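Local coordinates for protein glycosyl transferase (Staphylococcus aureus, PDB 5TZJ) that belongs to the glycosyl transferase family 2 proteins and holds uridine-diphosphate-N-acetylglucosamine in a pocket of its Rossmann-like nucleotide-binding domain, at residues Phe3-Pro8 with Thr31-Val36; Asp178-Met183 with Met225-Val230. All coordinates share one frame; numbering follows the deposited sequence.

Contact 1 (Phe3-Pro8 with Thr31-Val36); sequences FSVIVP and TEFEVV. With UD1 (uridine-diphosphate-N-acetylglucosamine), chain C.
With chi1 at 72° the side chain of Glu34 leaves between its own backbone N and carbonyl carbon and then runs extended to its carboxylate, while Ser4 turns OG away from its carbonyl carbon, and the two polar ends meet over one face of the sheet. Strands 3-9 and 33-39 are the parallel pair of a beta-alpha-beta unit, joined through helix 16-24, at the start of the Rossmann-like domain of this family 2 glycosyl transferase. Ser4 OG gives its proton to Glu34 OE2 at 2.8 Å, reaching the anti side of the carboxylate from 23° out of its plane. Both groups are buried and have further partners: Gly84 N bonds Ser4 OG, Glu83 N bonds Glu34 OE2, and Lys60 forms a salt bridge with OE1, which probably favours the charged carboxylate. The backbone ladder is weak at its start and firm from Val5 onward. Phe3 N makes only a weak bond to Glu32 O, and Glu34 N reaches Phe3 O at 3.1 Å; then Val5 N meets Glu34 O and Val36 N meets Val5 O, both nearly straight at 170°, and Val7 N closes the series on Val36 O. Ile6 and Val36 share the face of the Ser4-Glu34 pair, packing CG1 against CB at 4.2 Å under helix 72-81. On the other face Phe3 and Phe33 touch through their CB atoms, 3.9 Å apart, while their rings lead away toward Leu101 of helix 100-111. The Val5 and Phe33 side chains run side by side, CG2 nearest CD2, and Val7 CG2 packs on Val35 CG1. At the C-terminal end of the first strand, Pro8 O accepts a hydrogen bond from O3B of uridine-diphosphate-N-acetylglucosamine at 2.6 Å.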
# COMPACT_ATOMS: atom_id res chain seq x y z
N PHE A 3 -18.72 11.06 -6.50
CA PHE A 3 -17.47 10.32 -6.65
C PHE A 3 -16.67 10.82 -7.84
O PHE A 3 -17.22 11.26 -8.86
CB PHE A 3 -17.73 8.82 -6.81
CG PHE A 3 -18.39 8.17 -5.61
CD1 PHE A 3 -17.64 7.82 -4.48
CD2 PHE A 3 -19.76 7.88 -5.63
CE1 PHE A 3 -18.24 7.21 -3.37
CE2 PHE A 3 -20.38 7.26 -4.54
CZ PHE A 3 -19.64 6.93 -3.41
N SER A 4 -15.35 10.69 -7.74
CA SER A 4 -14.52 10.76 -8.91
C SER A 4 -13.78 9.44 -8.96
O SER A 4 -13.05 9.11 -8.01
CB SER A 4 -13.55 11.94 -8.87
OG SER A 4 -14.22 13.17 -8.73
N VAL A 5 -14.01 8.66 -10.01
CA VAL A 5 -13.29 7.40 -10.20
C VAL A 5 -12.01 7.69 -10.98
O VAL A 5 -12.07 8.14 -12.14
CB VAL A 5 -14.16 6.39 -10.95
CG1 VAL A 5 -13.40 5.07 -11.09
CG2 VAL A 5 -15.49 6.23 -10.20
N ILE A 6 -10.85 7.46 -10.36
CA ILE A 6 -9.58 7.87 -10.97
C ILE A 6 -8.88 6.63 -11.52
O ILE A 6 -8.59 5.68 -10.78
CB ILE A 6 -8.72 8.64 -9.96
CG1 ILE A 6 -9.32 10.04 -9.75
CG2 ILE A 6 -7.23 8.66 -10.42
CD1 ILE A 6 -8.70 10.85 -8.63
N VAL A 7 -8.54 6.67 -12.81
CA VAL A 7 -8.00 5.54 -13.57
C VAL A 7 -6.73 5.99 -14.27
O VAL A 7 -6.81 6.72 -15.26
CB VAL A 7 -9.00 5.03 -14.62
CG1 VAL A 7 -8.41 3.82 -15.38
CG2 VAL A 7 -10.34 4.70 -13.96
N PRO A 8 -5.55 5.60 -13.79
CA PRO A 8 -4.34 5.82 -14.60
C PRO A 8 -4.26 4.73 -15.65
O PRO A 8 -4.47 3.56 -15.34
CB PRO A 8 -3.20 5.72 -13.58
CG PRO A 8 -3.77 4.66 -12.47
CD PRO A 8 -5.32 4.91 -12.52
N THR A 31 -24.87 11.01 -13.55
CA THR A 31 -24.77 12.41 -13.18
C THR A 31 -24.07 12.63 -11.85
O THR A 31 -23.67 13.76 -11.56
CB THR A 31 -26.19 12.98 -13.07
OG1 THR A 31 -26.14 14.27 -12.45
CG2 THR A 31 -27.04 12.08 -12.22
N GLU A 32 -23.95 11.60 -11.01
CA GLU A 32 -23.40 11.77 -9.67
C GLU A 32 -21.96 11.28 -9.55
O GLU A 32 -21.40 11.31 -8.45
CB GLU A 32 -24.28 11.06 -8.64
CG GLU A 32 -25.50 11.90 -8.27
CD GLU A 32 -25.09 13.28 -7.75
OE1 GLU A 32 -25.48 14.28 -8.37
OE2 GLU A 32 -24.34 13.35 -6.73
N PHE A 33 -21.36 10.81 -10.64
CA PHE A 33 -19.94 10.50 -10.57
C PHE A 33 -19.31 10.87 -11.90
O PHE A 33 -19.99 11.17 -12.89
CB PHE A 33 -19.67 9.03 -10.17
CG PHE A 33 -20.02 7.99 -11.21
CD1 PHE A 33 -21.32 7.53 -11.33
CD2 PHE A 33 -19.06 7.44 -12.04
CE1 PHE A 33 -21.65 6.55 -12.26
CE2 PHE A 33 -19.39 6.46 -12.97
CZ PHE A 33 -20.68 6.01 -13.07
N GLU A 34 -17.98 10.92 -11.88
CA GLU A 34 -17.19 11.22 -13.05
C GLU A 34 -16.06 10.20 -13.08
O GLU A 34 -15.70 9.64 -12.03
CB GLU A 34 -16.62 12.64 -13.00
CG GLU A 34 -15.49 12.84 -11.97
CD GLU A 34 -14.98 14.27 -11.97
OE1 GLU A 34 -15.41 15.05 -12.85
OE2 GLU A 34 -14.17 14.64 -11.09
N VAL A 35 -15.53 9.94 -14.28
CA VAL A 35 -14.44 9.01 -14.46
C VAL A 35 -13.29 9.82 -15.00
O VAL A 35 -13.41 10.41 -16.08
CB VAL A 35 -14.80 7.86 -15.41
CG1 VAL A 35 -13.61 6.86 -15.56
CG2 VAL A 35 -16.05 7.18 -14.97
N VAL A 36 -12.19 9.89 -14.25
CA VAL A 36 -11.05 10.73 -14.60
C VAL A 36 -9.94 9.80 -15.04
O VAL A 36 -9.32 9.11 -14.22
CB VAL A 36 -10.60 11.62 -13.44
CG1 VAL A 36 -9.51 12.61 -13.94
CG2 VAL A 36 -11.80 12.32 -12.81
C1' UD1 C . -0.53 -2.96 -7.69
C2' UD1 C . -1.51 -2.04 -6.96
C3' UD1 C . -1.51 -0.75 -7.71
C4' UD1 C . -0.21 -0.09 -7.43
C5' UD1 C . 0.87 -0.89 -8.16
C6' UD1 C . 2.23 -0.32 -7.90
C7' UD1 C . -3.19 -3.46 -5.76
C8' UD1 C . -2.15 -3.70 -4.68
N2' UD1 C . -2.87 -2.65 -6.90
O1' UD1 C . -1.08 -3.19 -8.93
O3' UD1 C . -2.66 0.09 -7.37
O4' UD1 C . -0.23 1.25 -7.86
O5' UD1 C . 0.84 -2.32 -7.72
O6' UD1 C . 2.36 -0.01 -6.53
O7' UD1 C . -4.26 -3.95 -5.69
N1 UD1 C . 0.27 2.69 -14.88
C2 UD1 C . 0.55 4.09 -15.30
N3 UD1 C . 1.91 4.48 -15.81
C4 UD1 C . 2.95 3.46 -15.87
C5 UD1 C . 2.67 2.05 -15.42
C6 UD1 C . 1.32 1.69 -14.92
O2 UD1 C . -0.30 4.89 -15.24
O4 UD1 C . 4.03 3.76 -16.27
C1B UD1 C . -1.03 2.38 -14.35
C2B UD1 C . -1.68 1.00 -14.91
O2' UD1 C . -2.32 1.27 -16.22
C3B UD1 C . -2.52 0.62 -13.95
C4B UD1 C . -1.92 1.14 -12.63
O4B UD1 C . -0.88 2.20 -13.04
O3B UD1 C . -3.86 1.31 -14.08
C5B UD1 C . -1.24 0.16 -11.85
O5B UD1 C . -0.20 -0.41 -12.60
PA UD1 C . -0.17 -2.05 -12.68
O1A UD1 C . 0.79 -2.50 -13.75
O2A UD1 C . -1.57 -2.59 -12.93
O3A UD1 C . 0.33 -2.50 -11.16
PB UD1 C . -0.21 -3.76 -10.23
O1B UD1 C . -1.10 -4.73 -10.97
O2B UD1 C . 1.10 -4.43 -9.88

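Contact 2 (Asp178-Met183 with Met225-Val230); sequences DQLFTM and MRLIAV. With UD1 (uridine-diphosphate-N-acetylglucosamine), chain C.
Met225 starts away from the neighbouring helix, but bends at chi2 (-53°) and chi3 bring its CE back to Gln179 OE1, 3.6 Å away, the two side chains crossing at a slant. Leu227, two residues on, sets CB and CD1 against Leu180 CD2, each at 3.9 Å. With CG anti to the backbone N (chi1 176°), the end of Leu180 comes nearer the second helix, and both methyls touch it. Here helix 177-188, whose first turn borders the ligand pocket, runs nearly parallel to helix 218-233, which belongs to the TarS linker family region, the short axes 13° apart in direction and 9.4 Å at closest approach. Ile228 fills the middle of this apolar interface with all its branches. CG1 slides past Leu180, 3.8 Å from both its CA and CD1; CD1 extends over the backbone to Gln179 CB at 3.7 Å; CG2 meets Met183 CG, the two side chains roughly at right angles. Phe249 of helix 239-256 touches both Gln179 and Ile228, placing a third helix against the pair, and Met183 also packs on Ile232, beyond Ile228 along the same helix.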
# COMPACT_ATOMS: atom_id res chain seq x y z
N ASP A 178 2.12 3.74 -3.30
CA ASP A 178 0.83 3.81 -2.63
C ASP A 178 0.99 3.76 -1.12
O ASP A 178 0.16 4.28 -0.39
CB ASP A 178 -0.08 2.68 -3.13
CG ASP A 178 0.65 1.30 -3.18
OD1 ASP A 178 1.89 1.21 -2.99
OD2 ASP A 178 -0.04 0.30 -3.44
N GLN A 179 2.07 3.14 -0.64
CA GLN A 179 2.13 2.89 0.80
C GLN A 179 2.15 4.20 1.57
O GLN A 179 1.45 4.33 2.58
CB GLN A 179 3.35 2.05 1.13
CG GLN A 179 3.21 0.61 0.55
CD GLN A 179 4.27 -0.33 1.09
OE1 GLN A 179 4.73 -0.19 2.24
NE2 GLN A 179 4.64 -1.30 0.29
N LEU A 180 2.92 5.18 1.08
CA LEU A 180 3.01 6.47 1.77
C LEU A 180 1.69 7.22 1.65
O LEU A 180 1.18 7.77 2.63
CB LEU A 180 4.18 7.27 1.17
CG LEU A 180 4.45 8.72 1.67
CD1 LEU A 180 4.67 8.69 3.19
CD2 LEU A 180 5.63 9.40 0.92
N PHE A 181 1.10 7.21 0.45
CA PHE A 181 -0.17 7.89 0.20
C PHE A 181 -1.25 7.40 1.16
O PHE A 181 -1.92 8.20 1.82
CB PHE A 181 -0.59 7.63 -1.24
CG PHE A 181 -1.97 8.21 -1.61
CD1 PHE A 181 -2.05 9.52 -2.11
CD2 PHE A 181 -3.11 7.47 -1.49
CE1 PHE A 181 -3.29 10.09 -2.46
CE2 PHE A 181 -4.41 8.03 -1.82
CZ PHE A 181 -4.48 9.34 -2.32
N THR A 182 -1.42 6.09 1.26
CA THR A 182 -2.50 5.58 2.08
C THR A 182 -2.17 5.70 3.57
O THR A 182 -3.06 5.95 4.37
CB THR A 182 -2.79 4.13 1.70
OG1 THR A 182 -3.33 4.11 0.36
CG2 THR A 182 -3.78 3.47 2.72
N MET A 183 -0.89 5.59 3.95
CA MET A 183 -0.54 5.79 5.36
C MET A 183 -0.83 7.22 5.78
O MET A 183 -1.37 7.46 6.88
CB MET A 183 0.93 5.43 5.63
CG MET A 183 1.19 3.97 5.87
SD MET A 183 0.37 3.26 7.35
CE MET A 183 0.69 4.53 8.57
N MET A 225 10.06 3.90 2.51
CA MET A 225 9.85 3.35 3.87
C MET A 225 10.25 4.37 4.95
O MET A 225 9.51 4.59 5.92
CB MET A 225 10.61 2.03 4.04
CG MET A 225 10.18 0.89 3.06
SD MET A 225 8.41 0.55 3.07
CE MET A 225 7.90 1.24 1.46
N ARG A 226 11.42 5.01 4.77
CA ARG A 226 11.85 6.09 5.66
C ARG A 226 10.80 7.21 5.74
O ARG A 226 10.50 7.71 6.83
CB ARG A 226 13.20 6.64 5.17
CG ARG A 226 13.83 7.65 6.12
CD ARG A 226 15.05 8.31 5.49
NE ARG A 226 14.64 9.20 4.40
CZ ARG A 226 14.06 10.39 4.57
NH1 ARG A 226 13.86 10.86 5.80
NH2 ARG A 226 13.73 11.14 3.48
N LEU A 227 10.30 7.68 4.59
CA LEU A 227 9.28 8.73 4.63
C LEU A 227 8.07 8.29 5.45
O LEU A 227 7.46 9.11 6.14
CB LEU A 227 8.82 9.12 3.20
CG LEU A 227 9.88 9.83 2.36
CD1 LEU A 227 9.53 9.92 0.87
CD2 LEU A 227 10.06 11.25 2.90
N ILE A 228 7.70 7.01 5.37
CA ILE A 228 6.58 6.51 6.17
C ILE A 228 6.90 6.59 7.65
O ILE A 228 6.06 7.00 8.45
CB ILE A 228 6.19 5.08 5.75
CG1 ILE A 228 5.45 5.13 4.40
CG2 ILE A 228 5.16 4.46 6.72
CD1 ILE A 228 5.38 3.72 3.76
N ALA A 229 8.11 6.19 8.03
CA ALA A 229 8.49 6.27 9.44
C ALA A 229 8.50 7.72 9.90
O ALA A 229 8.02 8.03 10.99
CB ALA A 229 9.88 5.60 9.65
N VAL A 230 9.01 8.64 9.06
CA VAL A 230 8.97 10.06 9.42
C VAL A 230 7.52 10.54 9.56
O VAL A 230 7.16 11.21 10.53
CB VAL A 230 9.75 10.88 8.37
CG1 VAL A 230 9.51 12.39 8.58
CG2 VAL A 230 11.24 10.50 8.49
C1' UD1 C . -0.53 -2.96 -7.69
C2' UD1 C . -1.51 -2.04 -6.96
C3' UD1 C . -1.51 -0.75 -7.71
C4' UD1 C . -0.21 -0.09 -7.43
C5' UD1 C . 0.87 -0.89 -8.16
C6' UD1 C . 2.23 -0.32 -7.90
C7' UD1 C . -3.19 -3.46 -5.76
C8' UD1 C . -2.15 -3.70 -4.68
N2' UD1 C . -2.87 -2.65 -6.90
O1' UD1 C . -1.08 -3.19 -8.93
O3' UD1 C . -2.66 0.09 -7.37
O4' UD1 C . -0.23 1.25 -7.86
O5' UD1 C . 0.84 -2.32 -7.72
O6' UD1 C . 2.36 -0.01 -6.53
O7' UD1 C . -4.26 -3.95 -5.69
N1 UD1 C . 0.27 2.69 -14.88
C2 UD1 C . 0.55 4.09 -15.30
N3 UD1 C . 1.91 4.48 -15.81
C4 UD1 C . 2.95 3.46 -15.87
C5 UD1 C . 2.67 2.05 -15.42
C6 UD1 C . 1.32 1.69 -14.92
O2 UD1 C . -0.30 4.89 -15.24
O4 UD1 C . 4.03 3.76 -16.27
C1B UD1 C . -1.03 2.38 -14.35
C2B UD1 C . -1.68 1.00 -14.91
O2' UD1 C . -2.32 1.27 -16.22
C3B UD1 C . -2.52 0.62 -13.95
C4B UD1 C . -1.92 1.14 -12.63
O4B UD1 C . -0.88 2.20 -13.04
O3B UD1 C . -3.86 1.31 -14.08
C5B UD1 C . -1.24 0.16 -11.85
O5B UD1 C . -0.20 -0.41 -12.60
PA UD1 C . -0.17 -2.05 -12.68
O1A UD1 C . 0.79 -2.50 -13.75
O2A UD1 C . -1.57 -2.59 -12.93
O3A UD1 C . 0.33 -2.50 -11.16
PB UD1 C . -0.21 -3.76 -10.23
O1B UD1 C . -1.10 -4.73 -10.97
O2B UD1 C . 1.10 -4.43 -9.88

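The two contacts follow one another in sequence, contact 1 first, and their centres lie 25 Å apart, with nearest atoms about 8 Å from each other and no direct touch. Uridine-diphosphate-N-acetylglucosamine spans the gap. The strand pair of 3-8 with 31-36 delivers Pro8 to the ribose of the uridine end, where its carbonyl O also receives a longer bond from ligand O2' at 3.3 Å. Helix segment 178-183 approaches the N-acetylglucosamine end instead: Asp178 OD1 lies 3.8 Å from ligand O6', close by but not hydrogen-bonded, while the preceding Glu177 is hydrogen-bonded to the ligand. Phe89, whose strand 86-89 pairs with strand 3-9, touches Ile6 of contact 1 and meets the ring of Phe181 at about 90°, bridging the two regions.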